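Local atomic coordinates of Fe2OG dioxygenase domain-containing protein (Pseudomonas putida, PDB entry 4J25), a protein that probably hydroxylates prolyl residues in protein substrates as an iron- and 2-oxoglutarate-dependent dioxygenase of the double-stranded beta-helix (jellyroll) fold. Residues Val36-Ala40 with Ala118-Leu123; Leu55-Leu59 with Ala104-Tyr108; Ile94-Asp98 with Glu131-Ala135. All blocks are in the same frame, centred on the assembly; numbering follows the deposited sequence.

Contact 1 (Val36-Ala40 with Ala118-Leu123)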
loop_
_atom_site.group_PDB
_atom_site.type_symbol
_atom_site.label_atom_id
_atom_site.label_comp_id
_atom_site.label_asym_id
_atom_site.label_seq_id
_atom_site.Cartn_x
_atom_site.Cartn_y
_atom_site.Cartn_z
ATOM N N VAL A 36 8.653 10.117 3.070
ATOM C CA VAL A 36 9.801 9.720 3.872
ATOM C C VAL A 36 9.861 10.496 5.199
ATOM O O VAL A 36 10.087 9.901 6.251
ATOM C CB VAL A 36 11.125 9.894 3.115
ATOM C CG1 VAL A 36 12.296 9.466 4.005
ATOM C CG2 VAL A 36 11.125 9.066 1.842
ATOM N N ASP A 37 9.656 11.812 5.158
ATOM C CA ASP A 37 9.629 12.599 6.398
ATOM C C ASP A 37 8.532 12.081 7.340
ATOM O O ASP A 37 8.780 11.887 8.535
ATOM C CB ASP A 37 9.449 14.085 6.091
ATOM C CG ASP A 37 9.218 14.922 7.329
ATOM O OD1 ASP A 37 9.512 14.454 8.447
ATOM O OD2 ASP A 37 8.743 16.069 7.187
ATOM N N ASP A 38 7.335 11.816 6.802
ATOM C CA ASP A 38 6.235 11.267 7.604
ATOM C C ASP A 38 6.606 9.920 8.238
ATOM O O ASP A 38 6.315 9.682 9.406
ATOM C CB ASP A 38 4.963 11.065 6.774
ATOM C CG ASP A 38 4.311 12.377 6.331
ATOM O OD1 ASP A 38 4.615 13.442 6.919
ATOM O OD2 ASP A 38 3.468 12.328 5.397
ATOM N N LEU A 39 7.208 9.018 7.468
ATOM C CA LEU A 39 7.625 7.731 8.021
ATOM C C LEU A 39 8.597 7.916 9.184
ATOM O O LEU A 39 8.503 7.219 10.187
ATOM C CB LEU A 39 8.280 6.847 6.965
ATOM C CG LEU A 39 7.341 6.196 5.961
ATOM C CD1 LEU A 39 8.183 5.489 4.938
ATOM C CD2 LEU A 39 6.394 5.231 6.665
ATOM N N ALA A 40 9.517 8.861 9.045
ATOM C CA ALA A 40 10.530 9.117 10.076
ATOM C C ALA A 40 9.916 9.719 11.337
ATOM O O ALA A 40 10.295 9.371 12.454
ATOM C CB ALA A 40 11.600 10.047 9.542
ATOM N N ALA A 118 14.073 6.408 -2.141
ATOM C CA ALA A 118 13.913 7.584 -1.304
ATOM C C ALA A 118 13.935 7.169 0.168
ATOM O O ALA A 118 14.546 7.833 0.998
ATOM C CB ALA A 118 12.608 8.325 -1.666
ATOM N N ILE A 119 13.284 6.059 0.486
ATOM C CA ILE A 119 13.279 5.525 1.842
ATOM C C ILE A 119 14.691 5.134 2.278
ATOM O O ILE A 119 15.125 5.469 3.390
ATOM C CB ILE A 119 12.331 4.346 1.977
ATOM C CG1 ILE A 119 10.887 4.836 1.858
ATOM C CG2 ILE A 119 12.555 3.667 3.326
ATOM C CD1 ILE A 119 9.861 3.749 1.843
ATOM N N ASN A 120 15.434 4.476 1.394
ATOM C CA ASN A 120 16.787 4.067 1.732
ATOM C C ASN A 120 17.627 5.266 2.001
ATOM O O ASN A 120 18.445 5.259 2.907
ATOM C CB ASN A 120 17.450 3.250 0.619
ATOM C CG ASN A 120 16.977 1.829 0.597
ATOM O OD1 ASN A 120 16.322 1.366 1.535
ATOM N ND2 ASN A 120 17.293 1.120 -0.480
ATOM N N GLN A 121 17.439 6.291 1.186
ATOM C CA GLN A 121 18.235 7.484 1.290
ATOM C C GLN A 121 17.994 8.191 2.642
ATOM O O GLN A 121 18.949 8.569 3.331
ATOM C CB GLN A 121 17.907 8.383 0.111
ATOM C CG GLN A 121 18.740 9.603 -0.034
ATOM C CD GLN A 121 18.462 10.299 -1.364
ATOM O OE1 GLN A 121 18.105 9.656 -2.360
ATOM N NE2 GLN A 121 18.616 11.616 -1.386
ATOM N N GLY A 122 16.724 8.329 3.027
ATOM C CA GLY A 122 16.364 9.106 4.197
ATOM C C GLY A 122 16.413 8.349 5.512
ATOM O O GLY A 122 16.713 8.955 6.548
ATOM N N LEU A 123 16.118 7.048 5.475
ATOM C CA LEU A 123 15.997 6.209 6.670
ATOM C C LEU A 123 16.984 5.032 6.731
ATOM O O LEU A 123 16.970 4.285 7.709
ATOM C CB LEU A 123 14.603 5.614 6.757
ATOM C CG LEU A 123 13.415 6.575 6.632
ATOM C CD1 LEU A 123 12.151 5.794 6.789
ATOM C CD2 LEU A 123 13.497 7.668 7.652
#
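Val36 enters as a knob into the hole formed by Ala118, Ile119, Gly122 and Leu123, joining helix 32-42 to the C-terminal end of helix 103-123 in a knobs-into-holes contact at the helical flank of the jellyroll. Its two methyls divide the hole. CG2 lies over the backbone of Ala118, 3.7 Å from the carbonyl O of that residue, while CG1, anti to the backbone N of Val36 (chi1 180°), rests 4.1 Å from Gly122 CA. The lack of a side chain at Gly122 probably lets CG1 come this close. Val36 and Leu123 lie alongside, pointing opposite ways. Deeper in the contact, Leu39 and Ile119 are set nearly perpendicular, their CD1 atoms 3.9 Å apart. The segment axes approach to 9.9 Å at a crossing angle of -49°.

Behind this apolar layer, Ile119 also packs on Leu125 and Leu127, and Asn120 OD1 accepts a hydrogen bond from Leu127 N, a link from the helix to the residues after it. On the other helix Asp38 OD2 is hydrogen-bonded to Ser45 OG. Where the contact nears solvent, Ala40 CB sits 3.6 Å from Leu123 CD2.

Contact 2 (Leu55-Leu59 with Ala104-Tyr108); sequences LVRAL and ACDQY
Leu55 lays its CD1 methyl over the backbone of Ala104, 3.7 Å from Ala104 CA, and extends CD2 beside the side chain of Gln107. The extension follows from chi1 (175°), which sets CG anti to the backbone N and carries both methyls across to helix 103-123. Leu55 CD2 comes to 3.6 Å from Gln107 OE1, a van der Waals contact with the amide oxygen; the amide's NE2 is directed elsewhere, to a hydrogen bond with Glu103 OE2. Replacing Leu55 by an alanine would probably uncover the Ala104 backbone and open a gap beside Gln107, depriving its side chain of the methyls that pack against it.

Ala104 is the small residue on which helix 53-67 closes. Its CB is met by Ala58 CB at 3.8 Å and by Leu59 CD2 at 3.7 Å, and with Leu55 these side chains form a compact apolar cluster. The segment axes, inclined at 120°, come within 9.6 Å of each other. Leu59 continues the contact toward the sheet: CD2 also reaches the neighbouring residue, 3.9 Å from Cys105 N, and CD1 approaches Tyr108 CB more loosely, at 4.4 Å.

Beyond the pair, Leu59 and Tyr108 both rest on Leu162 of strand 156-163, while Leu59 also touches Phe134 and Tyr108 touches Phe130 on strand 129-137. The two helices thus meet above the larger sheet of the jellyroll. Pro27 of the N-terminal segment packs on both Leu55 and Gln107. The chemistry between these two segments is almost wholly that of methyl groups, without a polar bond linking them, so the two segments meet through the fit of two leucines and Ala58 around Ala104.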
loop_
_atom_site.group_PDB
_atom_site.type_symbol
_atom_site.label_atom_id
_atom_site.label_comp_id
_atom_site.label_asym_id
_atom_site.label_seq_id
_atom_site.Cartn_x
_atom_site.Cartn_y
_atom_site.Cartn_z
ATOM N N LEU A 55 -4.566 6.116 -14.466
ATOM C CA LEU A 55 -3.711 4.986 -14.078
ATOM C C LEU A 55 -4.378 4.184 -12.955
ATOM O O LEU A 55 -4.427 2.962 -13.005
ATOM C CB LEU A 55 -2.323 5.484 -13.627
ATOM C CG LEU A 55 -1.342 4.440 -13.076
ATOM C CD1 LEU A 55 -1.187 3.237 -13.989
ATOM C CD2 LEU A 55 0.025 5.080 -12.825
ATOM N N VAL A 56 -4.916 4.886 -11.958
ATOM C CA VAL A 56 -5.669 4.239 -10.886
ATOM C C VAL A 56 -6.839 3.415 -11.428
ATOM O O VAL A 56 -7.114 2.316 -10.934
ATOM C CB VAL A 56 -6.200 5.266 -9.864
ATOM C CG1 VAL A 56 -7.072 4.580 -8.813
ATOM C CG2 VAL A 56 -5.038 6.000 -9.186
ATOM N N ARG A 57 -7.539 3.945 -12.432
ATOM C CA ARG A 57 -8.640 3.197 -13.048
ATOM C C ARG A 57 -8.144 1.957 -13.764
ATOM O O ARG A 57 -8.782 0.907 -13.696
ATOM C CB ARG A 57 -9.442 4.059 -14.023
ATOM C CG ARG A 57 -10.293 5.090 -13.338
ATOM C CD ARG A 57 -11.338 5.667 -14.280
ATOM N NE ARG A 57 -11.728 6.997 -13.842
ATOM C CZ ARG A 57 -11.061 8.108 -14.138
ATOM N NH1 ARG A 57 -9.971 8.051 -14.895
ATOM N NH2 ARG A 57 -11.487 9.281 -13.684
ATOM N N ALA A 58 -7.000 2.080 -14.433
ATOM C CA ALA A 58 -6.384 0.947 -15.124
ATOM C C ALA A 58 -5.935 -0.135 -14.130
ATOM O O ALA A 58 -5.985 -1.337 -14.427
ATOM C CB ALA A 58 -5.211 1.428 -15.954
ATOM N N LEU A 59 -5.486 0.296 -12.952
ATOM C CA LEU A 59 -5.119 -0.623 -11.876
ATOM C C LEU A 59 -6.353 -1.303 -11.310
ATOM O O LEU A 59 -6.327 -2.492 -11.046
ATOM C CB LEU A 59 -4.358 0.124 -10.770
ATOM C CG LEU A 59 -2.931 0.529 -11.147
ATOM C CD1 LEU A 59 -2.290 1.438 -10.110
ATOM C CD2 LEU A 59 -2.067 -0.706 -11.363
ATOM N N ALA A 104 -0.178 -0.850 -16.529
ATOM C CA ALA A 104 -0.548 -0.135 -15.323
ATOM C C ALA A 104 0.358 -0.583 -14.164
ATOM O O ALA A 104 0.881 0.234 -13.408
ATOM C CB ALA A 104 -2.027 -0.381 -14.999
ATOM N N CYS A 105 0.560 -1.886 -14.049
ATOM C CA CYS A 105 1.390 -2.418 -12.976
ATOM C C CYS A 105 2.851 -1.952 -13.097
ATOM O O CYS A 105 3.497 -1.656 -12.083
ATOM C CB CYS A 105 1.314 -3.944 -12.949
ATOM S SG CYS A 105 -0.353 -4.638 -12.697
ATOM N N ASP A 106 3.360 -1.881 -14.329
ATOM C CA ASP A 106 4.745 -1.494 -14.582
ATOM C C ASP A 106 4.975 -0.081 -14.083
ATOM O O ASP A 106 6.023 0.232 -13.514
ATOM C CB ASP A 106 5.083 -1.547 -16.083
ATOM C CG ASP A 106 5.342 -2.954 -16.595
ATOM O OD1 ASP A 106 5.100 -3.935 -15.868
ATOM O OD2 ASP A 106 5.788 -3.078 -17.754
ATOM N N GLN A 107 3.992 0.780 -14.315
ATOM C CA GLN A 107 4.073 2.159 -13.877
ATOM C C GLN A 107 3.983 2.250 -12.339
ATOM O O GLN A 107 4.657 3.064 -11.718
ATOM C CB GLN A 107 2.965 2.964 -14.526
ATOM C CG GLN A 107 3.130 3.117 -16.034
ATOM C CD GLN A 107 2.170 4.137 -16.614
ATOM O OE1 GLN A 107 1.854 5.141 -15.978
ATOM N NE2 GLN A 107 1.701 3.884 -17.828
ATOM N N TYR A 108 3.153 1.411 -11.734
ATOM C CA TYR A 108 3.072 1.385 -10.275
ATOM C C TYR A 108 4.410 0.974 -9.679
ATOM O O TYR A 108 4.883 1.596 -8.734
ATOM C CB TYR A 108 1.974 0.444 -9.789
ATOM C CG TYR A 108 1.793 0.513 -8.288
ATOM C CD1 TYR A 108 1.462 1.709 -7.677
ATOM C CD2 TYR A 108 1.968 -0.616 -7.483
ATOM C CE1 TYR A 108 1.297 1.792 -6.302
ATOM C CE2 TYR A 108 1.796 -0.541 -6.107
ATOM C CZ TYR A 108 1.465 0.670 -5.530
ATOM O OH TYR A 108 1.291 0.763 -4.172
#

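Contact 3 (Ile94-Asp98 with Glu131-Ala135); sequences IQWID and ECHFA
The backbone of Ile94-Asp98 runs at 111° to residues 131-134 of strand 129-137, and Ile97 N donates a 3.0 Å hydrogen bond to Cys132 O where it passes. This strand borders the larger sheet of the double-stranded beta-helix: its other side is bonded to strand 214-222, and the loop covers the side facing away from that neighbour. Two waters fill in where direct bonds are lacking. One gives a proton to Gln95 O and accepts from Phe134 N; the other does the same between Ile97 O and Cys132 N.

Trp96 and His133 form a T-shaped pair, the imidazole edge directed at the face of the six-membered ring, with centroids 5.2 Å apart and planes at 88°. His133 holds CG between its backbone N and carbonyl carbon (chi1 68°), and in this setting its ND1 donates to Phe134 O at 2.8 Å, lying above that carbonyl's plane. This bond probably helps to set the ring's rotation. Ile94 lays CD1 over a face of the imidazole in a CH-pi contact, 3.9 Å from the centroid. On the opposite face of Trp96 from His133, the Glu131 carboxylate lies nearly parallel to the indole, with OE1 3.5 Å from Trp96 CH2; a long, weak ion pair with Arg222 may temper its charge.

His133 lies about 6 Å from the bound N-oxalylglycine, side chain to ligand, so this cluster borders the active-site region. Toward the protein interior, Ile97 packs on Cys105 and Leu109 of helix 103-123. Its side chain stands nearly perpendicular to that of Phe134, with Ile97 CD1 3.6 Å from Phe134 CE2 and 3.6 Å from His133 CA.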
loop_
_atom_site.group_PDB
_atom_site.type_symbol
_atom_site.label_atom_id
_atom_site.label_comp_id
_atom_site.label_asym_id
_atom_site.label_seq_id
_atom_site.Cartn_x
_atom_site.Cartn_y
_atom_site.Cartn_z
ATOM N N ILE A 94 -1.722 -16.551 -4.630
ATOM C CA ILE A 94 -1.318 -15.154 -4.721
ATOM C C ILE A 94 -0.573 -14.873 -6.017
ATOM O O ILE A 94 0.515 -15.402 -6.229
ATOM C CB ILE A 94 -0.357 -14.757 -3.584
ATOM C CG1 ILE A 94 -1.022 -14.903 -2.216
ATOM C CG2 ILE A 94 0.112 -13.310 -3.778
ATOM C CD1 ILE A 94 -1.755 -13.623 -1.719
ATOM N N GLN A 95 -1.131 -14.008 -6.859
ATOM C CA GLN A 95 -0.449 -13.561 -8.069
ATOM C C GLN A 95 0.391 -12.298 -7.821
ATOM O O GLN A 95 -0.073 -11.172 -8.027
ATOM C CB GLN A 95 -1.472 -13.297 -9.179
ATOM C CG GLN A 95 -2.436 -14.442 -9.376
ATOM C CD GLN A 95 -3.580 -14.103 -10.305
ATOM O OE1 GLN A 95 -4.751 -14.164 -9.908
ATOM N NE2 GLN A 95 -3.256 -13.761 -11.555
ATOM N N TRP A 96 1.634 -12.507 -7.393
ATOM C CA TRP A 96 2.589 -11.433 -7.194
ATOM C C TRP A 96 2.803 -10.687 -8.496
ATOM O O TRP A 96 2.724 -11.255 -9.579
ATOM C CB TRP A 96 3.910 -11.978 -6.645
ATOM C CG TRP A 96 3.739 -12.541 -5.282
ATOM C CD1 TRP A 96 3.598 -13.854 -4.952
ATOM C CD2 TRP A 96 3.646 -11.807 -4.059
ATOM N NE1 TRP A 96 3.435 -13.986 -3.594
ATOM C CE2 TRP A 96 3.454 -12.741 -3.025
ATOM C CE3 TRP A 96 3.702 -10.453 -3.741
ATOM C CZ2 TRP A 96 3.326 -12.362 -1.693
ATOM C CZ3 TRP A 96 3.575 -10.078 -2.431
ATOM C CH2 TRP A 96 3.390 -11.028 -1.415
ATOM N N ILE A 97 3.048 -9.392 -8.372
ATOM C CA ILE A 97 3.158 -8.518 -9.522
ATOM C C ILE A 97 4.633 -8.297 -9.834
ATOM O O ILE A 97 5.434 -8.029 -8.936
ATOM C CB ILE A 97 2.432 -7.187 -9.242
ATOM C CG1 ILE A 97 0.928 -7.444 -9.102
ATOM C CG2 ILE A 97 2.689 -6.174 -10.333
ATOM C CD1 ILE A 97 0.207 -6.326 -8.417
ATOM N N ASP A 98 4.984 -8.440 -11.108
ATOM C CA ASP A 98 6.344 -8.200 -11.582
ATOM C C ASP A 98 6.265 -7.337 -12.826
ATOM O O ASP A 98 5.210 -7.241 -13.453
ATOM C CB ASP A 98 7.038 -9.518 -11.953
ATOM C CG ASP A 98 7.892 -10.080 -10.830
ATOM O OD1 ASP A 98 8.550 -9.287 -10.109
ATOM O OD2 ASP A 98 7.914 -11.323 -10.678
ATOM N N GLU A 131 7.434 -6.040 -3.057
ATOM C CA GLU A 131 6.566 -7.086 -3.542
ATOM C C GLU A 131 5.138 -6.614 -3.323
ATOM O O GLU A 131 4.817 -6.020 -2.289
ATOM C CB GLU A 131 6.828 -8.407 -2.813
ATOM C CG GLU A 131 6.548 -8.339 -1.305
ATOM C CD GLU A 131 6.635 -9.677 -0.600
ATOM O OE1 GLU A 131 6.827 -10.707 -1.275
ATOM O OE2 GLU A 131 6.509 -9.694 0.643
ATOM N N CYS A 132 4.271 -6.872 -4.291
ATOM C CA CYS A 132 2.884 -6.483 -4.142
ATOM C C CYS A 132 1.936 -7.390 -4.911
ATOM O O CYS A 132 2.358 -8.228 -5.725
ATOM C CB CYS A 132 2.699 -5.035 -4.554
ATOM S SG CYS A 132 3.088 -4.747 -6.260
ATOM N N HIS A 133 0.649 -7.254 -4.602
ATOM C CA HIS A 133 -0.384 -8.023 -5.264
ATOM C C HIS A 133 -1.704 -7.326 -5.043
ATOM O O HIS A 133 -1.832 -6.497 -4.117
ATOM C CB HIS A 133 -0.436 -9.469 -4.753
ATOM C CG HIS A 133 -0.894 -9.610 -3.335
ATOM N ND1 HIS A 133 -2.228 -9.626 -2.979
ATOM C CD2 HIS A 133 -0.198 -9.782 -2.187
ATOM C CE1 HIS A 133 -2.332 -9.786 -1.672
ATOM N NE2 HIS A 133 -1.115 -9.883 -1.170
ATOM N N PHE A 134 -2.674 -7.658 -5.887
ATOM C CA PHE A 134 -4.006 -7.068 -5.790
ATOM C C PHE A 134 -4.809 -7.783 -4.724
ATOM O O PHE A 134 -4.518 -8.926 -4.375
ATOM C CB PHE A 134 -4.757 -7.135 -7.133
ATOM C CG PHE A 134 -4.224 -6.193 -8.168
ATOM C CD1 PHE A 134 -4.519 -4.845 -8.117
ATOM C CD2 PHE A 134 -3.407 -6.649 -9.174
ATOM C CE1 PHE A 134 -4.020 -3.975 -9.071
ATOM C CE2 PHE A 134 -2.910 -5.790 -10.120
ATOM C CZ PHE A 134 -3.211 -4.453 -10.074
ATOM N N ALA A 135 -5.816 -7.099 -4.192
ATOM C CA ALA A 135 -6.707 -7.698 -3.215
ATOM C C ALA A 135 -8.113 -7.182 -3.450
ATOM O O ALA A 135 -8.325 -5.982 -3.603
ATOM C CB ALA A 135 -6.233 -7.371 -1.779
HETATM O O HOH W 1 -2.252 -9.756 -7.936
HETATM O O HOH W 2 5.602 -8.568 -6.416
#

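From the N terminus, helix 32-42 opens contact 1, helix 53-67 opens contact 2 and, after an unmodelled stretch, the loop 94-98 opens contact 3. Helix 103-123 then closes the first two in turn: its beginning completes contact 2 and its end completes contact 1, so contact 2 is nested within contact 1. Strand 129-137 closes contact 3, whose span crosses both others. Contacts 1 and 2 sit near opposite ends of one helix, 24 Å apart between centres, without touching. Contacts 2 and 3 do touch, Cys105 SG lying 3.8 Å from Phe134 CE2. Contact 1 ties helix 32-42 to helix 103-123, contact 2 ties helix 53-67 to it over the larger sheet, and contact 3 ties the loop to edge strand 129-137.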